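Putative metal-dependent phosphoesterase (Bifidobacterium adolescentis, PDB 3O0F) hydrolyses phosphoesters at a metal centre of the PHP family, binds AMP and may act as a 5'-3' exonuclease. Local coordinates at the Fe (III) ion site. Numbering follows the deposited sequence.

The Fe (III) ion site. Residues 18, 20, 50, 75, 86, 202-203, 231, 234, 261, 263. With FE (Fe (III) ion), chain B; FE (Fe (III) ion), chain C; PO4 (phosphate ion), chain D.
The His20 and His263 rings overlap face to face near their rims, with His263 NE2 3.4 Å above the His20 plane. Glu75 OE1 lies in plane at the His20 edge. His50 has His20 CE1 over one face and the phosphate at its edge. Asp261 CG lies over a face of His18, and His203 CB over the centre of His234. Water 1 and His86 ND1 lie at the His203 edge, in plane. This is the active site of a PHP-domain phosphoesterase, here with two Fe (III) ions modelled 3.5 Å apart. Glu75, extended with CG anti to its backbone N (chi1 180°), bridges them, OE1 to chain C and OE2 to chain B. Water 1 also bridges the irons and is probably polarised by both, which would suit a nucleophile. His18 NE2, His20 NE2, Asp261 OD1 and phosphate O4 complete the near-octahedral chain C iron. His86 ND1, His203 NE2 and phosphate O2 bind the other. His18 ND1 donates in its ring plane to the syn lone pair of Glu231 OE2 (2.6 Å). His203 N donates to the anti lone pair of Glu231 OE1 (2.7 Å), so Glu231 ties together a ligand of each iron. Asp261 OD2 takes the in-plane N-H of His234 NE2 on its anti lone pair. Asp261 OD2 also lies 2.5 Å from the O of water 1. His263 ND1 donates to Asp261 O from above the carbonyl plane. An alanine at His263 would remove this bond and the ring covering His20, and would probably loosen the loop presenting Asp261. The phosphate is poorly ordered and may come from crystallisation. With Asp25, His50 and His263 also form this protein's zinc site.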
# COMPACT_ATOMS: atom_id res chain seq x y z
N HIS A 18 3.68 -1.61 -6.73
CA HIS A 18 2.87 -1.81 -5.53
C HIS A 18 3.36 -3.04 -4.74
O HIS A 18 2.79 -4.12 -4.86
CB HIS A 18 1.43 -2.00 -5.97
CG HIS A 18 0.43 -1.81 -4.88
ND1 HIS A 18 -0.90 -1.53 -5.14
CD2 HIS A 18 0.55 -1.89 -3.53
CE1 HIS A 18 -1.54 -1.42 -3.99
NE2 HIS A 18 -0.68 -1.63 -3.01
N HIS A 20 4.99 -4.49 -0.86
CA HIS A 20 5.16 -4.30 0.58
C HIS A 20 6.28 -5.18 1.15
O HIS A 20 6.53 -6.27 0.64
CB HIS A 20 3.84 -4.63 1.27
CG HIS A 20 2.72 -3.72 0.88
ND1 HIS A 20 2.36 -2.63 1.61
CD2 HIS A 20 1.90 -3.74 -0.20
CE1 HIS A 20 1.37 -2.00 1.01
NE2 HIS A 20 1.08 -2.64 -0.09
N HIS A 50 2.96 0.71 3.91
CA HIS A 50 1.86 1.46 4.54
C HIS A 50 2.40 2.57 5.44
O HIS A 50 3.20 2.29 6.33
CB HIS A 50 1.02 0.52 5.40
CG HIS A 50 0.32 -0.53 4.62
ND1 HIS A 50 -0.86 -0.29 3.95
CD2 HIS A 50 0.63 -1.83 4.38
CE1 HIS A 50 -1.24 -1.38 3.33
NE2 HIS A 50 -0.37 -2.34 3.59
N GLU A 75 2.10 3.57 0.64
CA GLU A 75 0.65 3.40 0.51
C GLU A 75 0.02 4.06 1.74
O GLU A 75 0.25 3.68 2.88
CB GLU A 75 0.24 1.92 0.40
CG GLU A 75 -1.24 1.80 0.28
CD GLU A 75 -1.73 0.41 -0.12
OE1 GLU A 75 -0.95 -0.50 -0.09
OE2 GLU A 75 -2.90 0.28 -0.56
N HIS A 86 -7.08 3.58 -0.12
CA HIS A 86 -5.64 3.53 -0.06
C HIS A 86 -5.08 4.34 -1.24
O HIS A 86 -5.53 4.19 -2.38
CB HIS A 86 -5.20 2.07 -0.08
CG HIS A 86 -5.46 1.34 1.21
ND1 HIS A 86 -4.90 0.12 1.51
CD2 HIS A 86 -6.19 1.69 2.30
CE1 HIS A 86 -5.29 -0.26 2.72
NE2 HIS A 86 -6.07 0.68 3.22
N ALA A 202 -5.37 3.61 -5.17
CA ALA A 202 -5.06 2.16 -5.21
C ALA A 202 -6.35 1.30 -5.27
O ALA A 202 -7.35 1.65 -4.66
CB ALA A 202 -4.24 1.75 -3.97
N HIS A 203 -6.30 0.23 -6.06
CA HIS A 203 -7.37 -0.79 -6.27
C HIS A 203 -8.80 -0.21 -6.03
O HIS A 203 -9.54 -0.68 -5.15
CB HIS A 203 -7.09 -2.02 -5.37
CG HIS A 203 -6.70 -1.68 -3.96
ND1 HIS A 203 -7.59 -1.11 -3.06
CD2 HIS A 203 -5.53 -1.80 -3.29
CE1 HIS A 203 -6.98 -0.90 -1.90
NE2 HIS A 203 -5.73 -1.30 -2.02
N GLU A 231 -4.94 3.12 -10.19
CA GLU A 231 -4.41 1.80 -10.31
C GLU A 231 -5.52 0.93 -10.89
O GLU A 231 -6.53 0.70 -10.22
CB GLU A 231 -4.00 1.28 -8.92
CG GLU A 231 -3.53 -0.14 -8.94
CD GLU A 231 -3.00 -0.58 -7.58
OE1 GLU A 231 -3.78 -0.55 -6.60
OE2 GLU A 231 -1.81 -0.96 -7.50
N HIS A 234 -4.86 -4.61 -11.32
CA HIS A 234 -4.75 -5.09 -9.94
C HIS A 234 -5.75 -6.23 -9.80
O HIS A 234 -6.87 -6.14 -10.29
CB HIS A 234 -5.05 -3.98 -8.95
CG HIS A 234 -4.84 -4.35 -7.50
ND1 HIS A 234 -5.74 -5.08 -6.78
CD2 HIS A 234 -3.85 -4.01 -6.63
CE1 HIS A 234 -5.30 -5.24 -5.55
NE2 HIS A 234 -4.17 -4.58 -5.42
N ASP A 261 0.56 -5.81 -5.46
CA ASP A 261 0.27 -5.81 -4.04
C ASP A 261 0.96 -7.00 -3.36
O ASP A 261 0.42 -7.61 -2.47
CB ASP A 261 -1.24 -5.90 -3.80
CG ASP A 261 -1.71 -4.92 -2.80
OD1 ASP A 261 -0.90 -4.53 -1.94
OD2 ASP A 261 -2.87 -4.50 -2.90
N HIS A 263 3.08 -9.06 -0.93
CA HIS A 263 3.44 -9.02 0.47
C HIS A 263 4.30 -10.25 0.79
O HIS A 263 4.32 -10.72 1.93
CB HIS A 263 2.17 -9.07 1.33
CG HIS A 263 1.34 -7.82 1.30
ND1 HIS A 263 0.69 -7.36 0.19
CD2 HIS A 263 1.00 -6.98 2.31
CE1 HIS A 263 0.00 -6.27 0.49
NE2 HIS A 263 0.18 -6.03 1.77
FE FE B . -4.24 -1.38 -0.28
FE FE C . -1.03 -2.46 -0.99
P PO4 D . -2.81 -3.95 1.38
O1 PO4 D . -3.59 -5.11 0.78
O2 PO4 D . -3.79 -2.80 1.52
O3 PO4 D . -2.00 -4.35 2.64
O4 PO4 D . -1.68 -3.53 0.52
O HOH W 1 -3.04 -2.42 -1.51